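Local coordinates for protein betaine aldehyde dehydrogenase (Staphylococcus aureus subsp. aureus COL, PDB 4QTO) that catalyses the NAD-dependent oxidation of betaine aldehyde to glycine betaine, at residues 74-79 / 173-178; 195-200 / 499-504; 252-257 / 489-494. All blocks are in the same frame, centred on the assembly; numbering follows the deposited sequence. Where two conformers were deposited one is given.

Interaction 1: 74-79 / 173-178; sequences RAILAA and VVTQIT
Val173 and Thr175 on strand 162-177 pack against Ala79 and Ile76 on helix 69-85. The strand belongs to the Rossmann-type sheet that aldehyde dehydrogenases use for NAD. The helix lies on one side of this sheet. The short axes approach to 8.8 Å and run roughly antiparallel, with 145° between their directions. The CA atoms come closest at Ala79 and Val173, 6.2 Å apart.

Val173 gives the largest share of the buried surface, and its CB points toward the helix. From CB the side chain forks. CG1 lies anti to the backbone N (chi1 170°) and reaches the methyl of Ala79, with Val173 CG1 4.0 Å from Ala79 CB. CG2 lies beside the backbone N and meets the main chain of Ala79 instead. Val173 CG2 is 3.9 Å from Ala79 C and as far from Ala79 O. The two methyls thus straddle one small residue, using its side chain and its peptide group. That oxygen, Ala79 O, also accepts a hydrogen bond from Ser200 OG on the next strand of the sheet.

Two residues further along the strand, Thr175 meets the helix with its methyl. Its hydroxyl is engaged elsewhere, in a hydrogen bond with Met244 O. All four touching residues are buried, and the side chains meet through apolar groups. The contact joins the helix to the sheet through methyl and methylene groups and the peptide of Ala79. The Ile76 and Thr175 side chains are set at a slant to each other, and Ile76 CG1 stands 4.2 Å from Thr175 CG2.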
loop_
_atom_site.group_PDB
_atom_site.type_symbol
_atom_site.label_atom_id
_atom_site.label_comp_id
_atom_site.label_asym_id
_atom_site.label_seq_id
_atom_site.Cartn_x
_atom_site.Cartn_y
_atom_site.Cartn_z
ATOM N N ARG A 74 25.944 -25.315 15.179
ATOM C CA ARG A 74 24.877 -25.943 15.958
ATOM C C ARG A 74 23.671 -24.993 16.143
ATOM O O ARG A 74 22.504 -25.416 16.044
ATOM C CB ARG A 74 25.392 -26.444 17.331
ATOM C CG ARG A 74 24.403 -27.367 18.008
ATOM C CD ARG A 74 24.999 -28.102 19.206
ATOM N NE ARG A 74 25.246 -27.262 20.370
ATOM C CZ ARG A 74 24.330 -26.921 21.277
ATOM N NH1 ARG A 74 23.060 -27.295 21.154
ATOM N NH2 ARG A 74 24.696 -26.180 22.299
ATOM N N ALA A 75 23.953 -23.722 16.362
ATOM C CA ALA A 75 22.897 -22.710 16.490
ATOM C C ALA A 75 22.110 -22.540 15.195
ATOM O O ALA A 75 20.877 -22.482 15.190
ATOM C CB ALA A 75 23.476 -21.380 16.883
ATOM N N ILE A 76 22.825 -22.500 14.071
ATOM C CA ILE A 76 22.145 -22.365 12.773
ATOM C C ILE A 76 21.250 -23.595 12.490
ATOM O O ILE A 76 20.098 -23.472 12.022
ATOM C CB ILE A 76 23.178 -22.139 11.652
ATOM C CG1 ILE A 76 23.769 -20.734 11.808
ATOM C CG2 ILE A 76 22.534 -22.315 10.276
ATOM C CD1 ILE A 76 25.015 -20.526 10.992
ATOM N N LEU A 77 21.763 -24.783 12.781
ATOM C CA LEU A 77 20.975 -25.990 12.566
ATOM C C LEU A 77 19.754 -26.028 13.486
ATOM O O LEU A 77 18.698 -26.499 13.086
ATOM C CB LEU A 77 21.824 -27.240 12.715
ATOM C CG LEU A 77 22.895 -27.399 11.628
ATOM C CD1 LEU A 77 23.762 -28.617 11.929
ATOM C CD2 LEU A 77 22.296 -27.503 10.247
ATOM N N ALA A 78 19.895 -25.514 14.694
ATOM C CA ALA A 78 18.756 -25.439 15.628
ATOM C C ALA A 78 17.716 -24.449 15.150
ATOM O O ALA A 78 16.515 -24.705 15.250
ATOM C CB ALA A 78 19.222 -25.069 17.016
ATOM N N ALA A 79 18.179 -23.315 14.620
ATOM C CA ALA A 79 17.280 -22.304 14.049
ATOM C C ALA A 79 16.490 -22.912 12.890
ATOM O O ALA A 79 15.278 -22.687 12.725
ATOM C CB ALA A 79 18.087 -21.096 13.614
ATOM N N VAL A 173 15.687 -18.641 8.106
ATOM C CA VAL A 173 16.721 -18.581 9.109
ATOM C C VAL A 173 17.591 -17.362 8.815
ATOM O O VAL A 173 18.099 -17.208 7.684
ATOM C CB VAL A 173 17.569 -19.857 9.061
ATOM C CG1 VAL A 173 18.816 -19.721 9.932
ATOM C CG2 VAL A 173 16.763 -21.065 9.478
ATOM N N VAL A 174 17.798 -16.514 9.826
ATOM C CA VAL A 174 18.575 -15.308 9.636
ATOM C C VAL A 174 19.745 -15.239 10.606
ATOM O O VAL A 174 19.589 -15.591 11.784
ATOM C CB VAL A 174 17.727 -14.042 9.871
ATOM C CG1 VAL A 174 18.548 -12.794 9.544
ATOM C CG2 VAL A 174 16.448 -14.095 9.042
ATOM N N THR A 175 20.899 -14.803 10.111
ATOM C CA THR A 175 22.072 -14.566 10.959
ATOM C C THR A 175 22.199 -13.039 11.067
ATOM O O THR A 175 21.975 -12.285 10.100
ATOM C CB THR A 175 23.337 -15.252 10.499
ATOM O OG1 THR A 175 23.628 -14.856 9.174
ATOM C CG2 THR A 175 23.174 -16.766 10.598
ATOM N N GLN A 176 22.551 -12.579 12.262
ATOM C CA GLN A 176 22.527 -11.167 12.589
ATOM C C GLN A 176 23.817 -10.830 13.328
ATOM O O GLN A 176 24.094 -11.427 14.369
ATOM C CB GLN A 176 21.299 -10.850 13.438
ATOM C CG GLN A 176 19.982 -11.172 12.727
ATOM C CD GLN A 176 18.754 -11.026 13.592
ATOM O OE1 GLN A 176 18.773 -11.301 14.780
ATOM N NE2 GLN A 176 17.663 -10.608 12.964
ATOM N N ILE A 177 24.571 -9.879 12.803
ATOM C CA ILE A 177 25.906 -9.510 13.361
ATOM C C ILE A 177 25.875 -8.016 13.611
ATOM O O ILE A 177 25.617 -7.229 12.700
ATOM C CB ILE A 177 27.031 -9.904 12.391
ATOM C CG1 ILE A 177 27.025 -11.424 12.187
ATOM C CG2 ILE A 177 28.358 -9.408 12.907
ATOM C CD1 ILE A 177 27.904 -11.895 11.039
ATOM N N THR A 178 26.052 -7.627 14.879
ATOM C CA THR A 178 25.913 -6.253 15.304
ATOM C C THR A 178 27.237 -5.602 15.728
ATOM O O THR A 178 28.220 -6.298 16.045
ATOM C CB THR A 178 24.888 -6.171 16.453
ATOM O OG1 THR A 178 25.220 -7.169 17.421
ATOM C CG2 THR A 178 23.497 -6.475 15.954
#

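Interaction 2: 195-200 / 499-504; sequences LATGCS and EYLVSK
Thr197 and Cys199 meet Tyr500 and Leu501 where helix 183-197 ends and strand 501-509 begins. The nearest CA atoms are those of Thr197 and Tyr500, 6.6 Å apart.

The apolar part is made by methyl groups. Thr197 CG2 rests on the end of Leu501, 3.7 Å from Leu501 CD2. The same Leu501 methyl also lies against Thr197 CB. The two side chains meet at a slant.

The helix closes in a Schellman motif. Gly198 has positive phi (99°), and the chain turns there toward strand 200-204 of the Rossmann-type sheet. Thr197 and Cys199, on the two sides of this glycine, both point at the other segment.

The sulfur contact is sulfur-aromatic. Cys199 SG sits at the edge of the Tyr500 ring, near its plane, 86° off the ring normal. Cys199 SG is 4.1 Å from Tyr500 CD2. The sulfur lies beside the backbone N of Cys199 (chi1 -65°), turned to the CD2 side of the ring.

Polar atoms gather around the carbonyl of Tyr500. Thr197 OG1 is 3.4 Å from Tyr500 O, and Cys199 SG is 3.5 Å from the same oxygen. The Thr197 side chain crosses that of Tyr500 at about a right angle, with Thr197 OG1 3.5 Å from Tyr500 CB. The threonine hydroxyl turns back to its own helix, to Pro193 O first. Its one proton can only be shared between Pro193 O and Ala194 O. At the far end of the ring Tyr500 OH is hydrogen-bonded to Gln176 NE2. Further along the strand, Ser503 OG forms a hydrogen bond with Glu495 of the second subunit.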
loop_
_atom_site.group_PDB
_atom_site.type_symbol
_atom_site.label_atom_id
_atom_site.label_comp_id
_atom_site.label_asym_id
_atom_site.label_seq_id
_atom_site.Cartn_x
_atom_site.Cartn_y
_atom_site.Cartn_z
ATOM N N LEU A 195 11.534 -11.505 14.693
ATOM C CA LEU A 195 10.521 -12.183 15.501
ATOM C C LEU A 195 9.115 -11.861 15.050
ATOM O O LEU A 195 8.274 -12.763 15.030
ATOM C CB LEU A 195 10.692 -11.875 16.992
ATOM C CG LEU A 195 11.969 -12.450 17.613
ATOM C CD1 LEU A 195 12.050 -12.038 19.069
ATOM C CD2 LEU A 195 12.002 -13.963 17.485
ATOM N N ALA A 196 8.854 -10.603 14.697
ATOM C CA ALA A 196 7.511 -10.237 14.256
ATOM C C ALA A 196 7.057 -11.048 13.046
ATOM O O ALA A 196 5.857 -11.390 12.959
ATOM C CB ALA A 196 7.440 -8.761 13.951
ATOM N N THR A 197 7.983 -11.363 12.124
ATOM C CA THR A 197 7.622 -12.063 10.891
ATOM C C THR A 197 7.582 -13.576 11.014
ATOM O O THR A 197 7.063 -14.221 10.121
ATOM C CB THR A 197 8.574 -11.701 9.755
ATOM O OG1 THR A 197 9.917 -12.040 10.160
ATOM C CG2 THR A 197 8.509 -10.231 9.418
ATOM N N GLY A 198 8.159 -14.123 12.080
ATOM C CA GLY A 198 8.187 -15.570 12.270
ATOM C C GLY A 198 9.477 -16.261 11.864
ATOM O O GLY A 198 9.495 -17.506 11.761
ATOM N N CYS A 199 10.567 -15.507 11.700
ATOM C CA CYS A 199 11.854 -16.124 11.409
ATOM C C CYS A 199 12.478 -16.771 12.640
ATOM O O CYS A 199 12.031 -16.551 13.763
ATOM C CB CYS A 199 12.838 -15.048 10.927
ATOM S SG CYS A 199 12.427 -14.268 9.362
ATOM N N SER A 200 13.522 -17.587 12.407
ATOM C CA SER A 200 14.390 -18.045 13.488
ATOM C C SER A 200 15.677 -17.254 13.285
ATOM O O SER A 200 16.077 -17.002 12.143
ATOM C CB SER A 200 14.708 -19.530 13.398
ATOM O OG SER A 200 13.561 -20.301 13.637
ATOM N N GLU A 499 12.721 -7.027 4.714
ATOM C CA GLU A 499 13.957 -7.774 4.588
ATOM C C GLU A 499 13.758 -9.175 5.168
ATOM O O GLU A 499 14.430 -10.134 4.741
ATOM C CB GLU A 499 15.144 -7.175 5.345
ATOM C CG GLU A 499 15.542 -5.783 4.896
ATOM C CD GLU A 499 16.271 -5.731 3.568
ATOM O OE1 GLU A 499 16.837 -6.782 3.153
ATOM O OE2 GLU A 499 16.232 -4.614 2.937
ATOM N N TYR A 500 12.809 -9.298 6.120
ATOM C CA TYR A 500 12.543 -10.539 6.833
ATOM C C TYR A 500 11.375 -11.343 6.260
ATOM O O TYR A 500 10.935 -12.322 6.886
ATOM C CB TYR A 500 12.379 -10.267 8.341
ATOM C CG TYR A 500 13.705 -9.829 8.964
ATOM C CD1 TYR A 500 14.097 -8.496 9.008
ATOM C CD2 TYR A 500 14.585 -10.770 9.462
ATOM C CE1 TYR A 500 15.347 -8.130 9.485
ATOM C CE2 TYR A 500 15.827 -10.414 9.951
ATOM C CZ TYR A 500 16.201 -9.102 9.963
ATOM O OH TYR A 500 17.454 -8.734 10.438
ATOM N N LEU A 501 10.895 -10.937 5.082
ATOM C CA LEU A 501 9.824 -11.617 4.404
ATOM C C LEU A 501 10.297 -12.092 3.032
ATOM O O LEU A 501 11.257 -11.552 2.442
ATOM C CB LEU A 501 8.635 -10.666 4.189
ATOM C CG LEU A 501 7.961 -10.208 5.490
ATOM C CD1 LEU A 501 6.947 -9.117 5.174
ATOM C CD2 LEU A 501 7.291 -11.386 6.156
ATOM N N VAL A 502 9.569 -13.075 2.515
ATOM C CA VAL A 502 9.785 -13.571 1.153
ATOM C C VAL A 502 8.396 -13.701 0.514
ATOM O O VAL A 502 7.429 -14.075 1.189
ATOM C CB VAL A 502 10.554 -14.892 1.124
ATOM C CG1 VAL A 502 9.857 -15.993 1.906
ATOM C CG2 VAL A 502 10.864 -15.302 -0.312
ATOM N N SER A 503 8.303 -13.351 -0.768
ATOM C CA SER A 503 7.025 -13.437 -1.488
ATOM C C SER A 503 6.898 -14.763 -2.214
ATOM O O SER A 503 7.842 -15.237 -2.847
ATOM C CB SER A 503 6.946 -12.341 -2.547
ATOM O OG SER A 503 6.909 -11.059 -1.962
ATOM N N LYS A 504 5.692 -15.318 -2.170
ATOM C CA LYS A 504 5.362 -16.514 -2.906
ATOM C C LYS A 504 4.068 -16.268 -3.688
ATOM O O LYS A 504 3.044 -15.908 -3.127
ATOM C CB LYS A 504 5.163 -17.727 -1.977
ATOM C CG LYS A 504 4.610 -18.980 -2.657
ATOM C CD LYS A 504 4.328 -20.075 -1.670
ATOM C CE LYS A 504 5.580 -20.712 -1.089
ATOM N NZ LYS A 504 5.225 -21.581 0.064
#

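Interaction 3: 252-257 / 489-494; sequences LVSFTG and GRELGK
Strand 252-256 faces segment 489-494 at a distance, with the nearest CA atoms, Ser254 and Gly489, 9.4 Å apart, and side chains bridge the gap. Ser254 and Thr256 both point toward it, and Glu491 points back. The chain of Glu491 is extended beyond CG (chi2 -171°), which carries its carboxylate across to the two hydroxyls. Glu491 OE2 is 3.5 Å from Ser254 OG. Glu491 OE1 lies on the side of Thr256, 4.0 Å from Thr256 OG1.

One water links the sides firmly. This water is 2.7 Å from Ser254 OG and donates to Glu491 OE2 at 2.6 Å. A second water donates weakly to Phe255 O and to Glu491 OE2.

A bound diethylene glycol lies about 6 Å from the side chain of Thr256, which places the polar cluster near the active site. Between the two segments the link is made through water and close hydroxyls. Lys190 of helix 183-197, outside both segments, touches both sides. Its NZ pairs with Glu491 OE2 as an ion pair and hydrogen-bonds to Ser254 OG and Thr256 OG1. Together with the waters it forms a hydrogen-bonded network close to the active site.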
loop_
_atom_site.group_PDB
_atom_site.type_symbol
_atom_site.label_atom_id
_atom_site.label_comp_id
_atom_site.label_asym_id
_atom_site.label_seq_id
_atom_site.Cartn_x
_atom_site.Cartn_y
_atom_site.Cartn_z
ATOM N N LEU A 252 19.087 -15.280 5.114
ATOM C CA LEU A 252 19.450 -13.860 5.117
ATOM C C LEU A 252 20.576 -13.654 6.111
ATOM O O LEU A 252 20.499 -14.134 7.249
ATOM C CB LEU A 252 18.264 -12.986 5.560
ATOM C CG LEU A 252 18.540 -11.496 5.842
ATOM C CD1 LEU A 252 18.860 -10.740 4.577
ATOM C CD2 LEU A 252 17.368 -10.864 6.570
ATOM N N VAL A 253 21.601 -12.933 5.672
ATOM C CA VAL A 253 22.698 -12.497 6.542
ATOM C C VAL A 253 22.522 -10.979 6.683
ATOM O O VAL A 253 22.510 -10.250 5.680
ATOM C CB VAL A 253 24.074 -12.775 5.918
ATOM C CG1 VAL A 253 25.174 -12.257 6.860
ATOM C CG2 VAL A 253 24.219 -14.236 5.626
ATOM N N SER A 254 22.349 -10.500 7.910
ATOM C CA SER A 254 22.171 -9.077 8.208
ATOM C C SER A 254 23.377 -8.613 9.047
ATOM O O SER A 254 23.502 -9.037 10.188
ATOM C CB SER A 254 20.868 -8.805 8.945
ATOM O OG SER A 254 20.733 -7.413 9.200
ATOM N N PHE A 255 24.193 -7.729 8.499
ATOM C CA PHE A 255 25.446 -7.294 9.147
ATOM C C PHE A 255 25.522 -5.781 9.216
ATOM O O PHE A 255 25.231 -5.101 8.237
ATOM C CB PHE A 255 26.625 -7.822 8.351
ATOM C CG PHE A 255 27.946 -7.244 8.760
ATOM C CD1 PHE A 255 28.679 -7.799 9.800
ATOM C CD2 PHE A 255 28.452 -6.127 8.116
ATOM C CE1 PHE A 255 29.885 -7.253 10.175
ATOM C CE2 PHE A 255 29.674 -5.596 8.477
ATOM C CZ PHE A 255 30.386 -6.155 9.511
ATOM N N THR A 256 25.880 -5.279 10.396
ATOM C CA THR A 256 26.122 -3.872 10.608
ATOM C C THR A 256 27.543 -3.789 11.180
ATOM O O THR A 256 27.831 -4.438 12.187
ATOM C CB THR A 256 25.092 -3.259 11.563
ATOM O OG1 THR A 256 23.788 -3.357 10.952
ATOM C CG2 THR A 256 25.411 -1.794 11.815
ATOM N N GLY A 257 28.404 -3.051 10.502
ATOM C CA GLY A 257 29.807 -2.952 10.905
ATOM C C GLY A 257 30.671 -2.290 9.862
ATOM O O GLY A 257 30.191 -1.504 9.079
ATOM N N GLY A 489 20.070 -2.588 1.296
ATOM C CA GLY A 489 18.829 -2.773 2.032
ATOM C C GLY A 489 18.532 -1.678 3.048
ATOM O O GLY A 489 19.197 -0.649 3.123
ATOM N N ARG A 490 17.480 -1.937 3.833
ATOM C CA ARG A 490 17.072 -0.987 4.826
ATOM C C ARG A 490 16.704 -1.698 6.136
ATOM O O ARG A 490 16.270 -2.846 6.136
ATOM C CB ARG A 490 15.815 -0.196 4.384
ATOM C CG ARG A 490 16.017 0.791 3.254
ATOM C CD ARG A 490 16.870 1.952 3.675
ATOM N NE ARG A 490 17.081 2.971 2.659
ATOM C CZ ARG A 490 18.021 2.885 1.703
ATOM N NH1 ARG A 490 18.814 1.811 1.620
ATOM N NH2 ARG A 490 18.183 3.863 0.847
ATOM N N GLU A 491 16.893 -0.978 7.226
ATOM C CA GLU A 491 16.405 -1.368 8.536
ATOM C C GLU A 491 15.387 -0.334 8.976
ATOM O O GLU A 491 15.407 0.821 8.507
ATOM C CB GLU A 491 17.521 -1.527 9.529
ATOM C CG GLU A 491 18.355 -2.758 9.171
ATOM C CD GLU A 491 19.376 -3.155 10.230
ATOM O OE1 GLU A 491 19.947 -2.294 10.883
ATOM O OE2 GLU A 491 19.607 -4.352 10.376
ATOM N N LEU A 492 14.517 -0.738 9.882
ATOM C CA LEU A 492 13.388 0.088 10.379
ATOM C C LEU A 492 12.296 0.307 9.301
ATOM O O LEU A 492 12.485 0.087 8.103
ATOM C CB LEU A 492 13.833 1.445 10.964
ATOM C CG LEU A 492 14.924 1.342 12.034
ATOM C CD1 LEU A 492 15.267 2.734 12.531
ATOM C CD2 LEU A 492 14.525 0.407 13.170
ATOM N N GLY A 493 11.129 0.715 9.789
ATOM C CA GLY A 493 9.973 0.940 8.932
ATOM C C GLY A 493 9.443 -0.310 8.271
ATOM O O GLY A 493 9.849 -1.438 8.562
ATOM N N LYS A 494 8.474 -0.108 7.373
ATOM C CA LYS A 494 7.901 -1.229 6.665
ATOM C C LYS A 494 8.921 -1.907 5.773
ATOM O O LYS A 494 8.931 -3.137 5.668
ATOM C CB LYS A 494 6.664 -0.765 5.883
ATOM C CG LYS A 494 5.531 -0.319 6.810
ATOM C CD LYS A 494 4.296 0.106 6.053
ATOM C CE LYS A 494 3.234 0.604 7.034
ATOM N NZ LYS A 494 1.932 0.923 6.353
HETATM O O HOH W 1 18.231 -6.348 9.306
HETATM O O HOH W 2 21.958 -4.508 7.897
#

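In the fold
All three contacts are buried and reach the same Rossmann-type sheet. Interaction 1 packs a helix on strand 162-177, which ties the set together. Strand 162-177 pairs with strand 252-256 of interaction 3 through Thr175 O and Ile177 N, which hydrogen-bond to Ser254. On its other side Val174 N hydrogen-bonds to Ser200 O of interaction 2. Tyr500 of interaction 2 also packs on Ser254, and Glu499 OE2 is hydrogen-bonded to Arg490 N. The chemistry shifts with place. Interaction 1 is apolar, interaction 2 mixes methyls, sulfur and a ring, and interaction 3, nearest the chain centre, is polar and hydrated. Segments 499-504 and 489-494 both reach the second subunit.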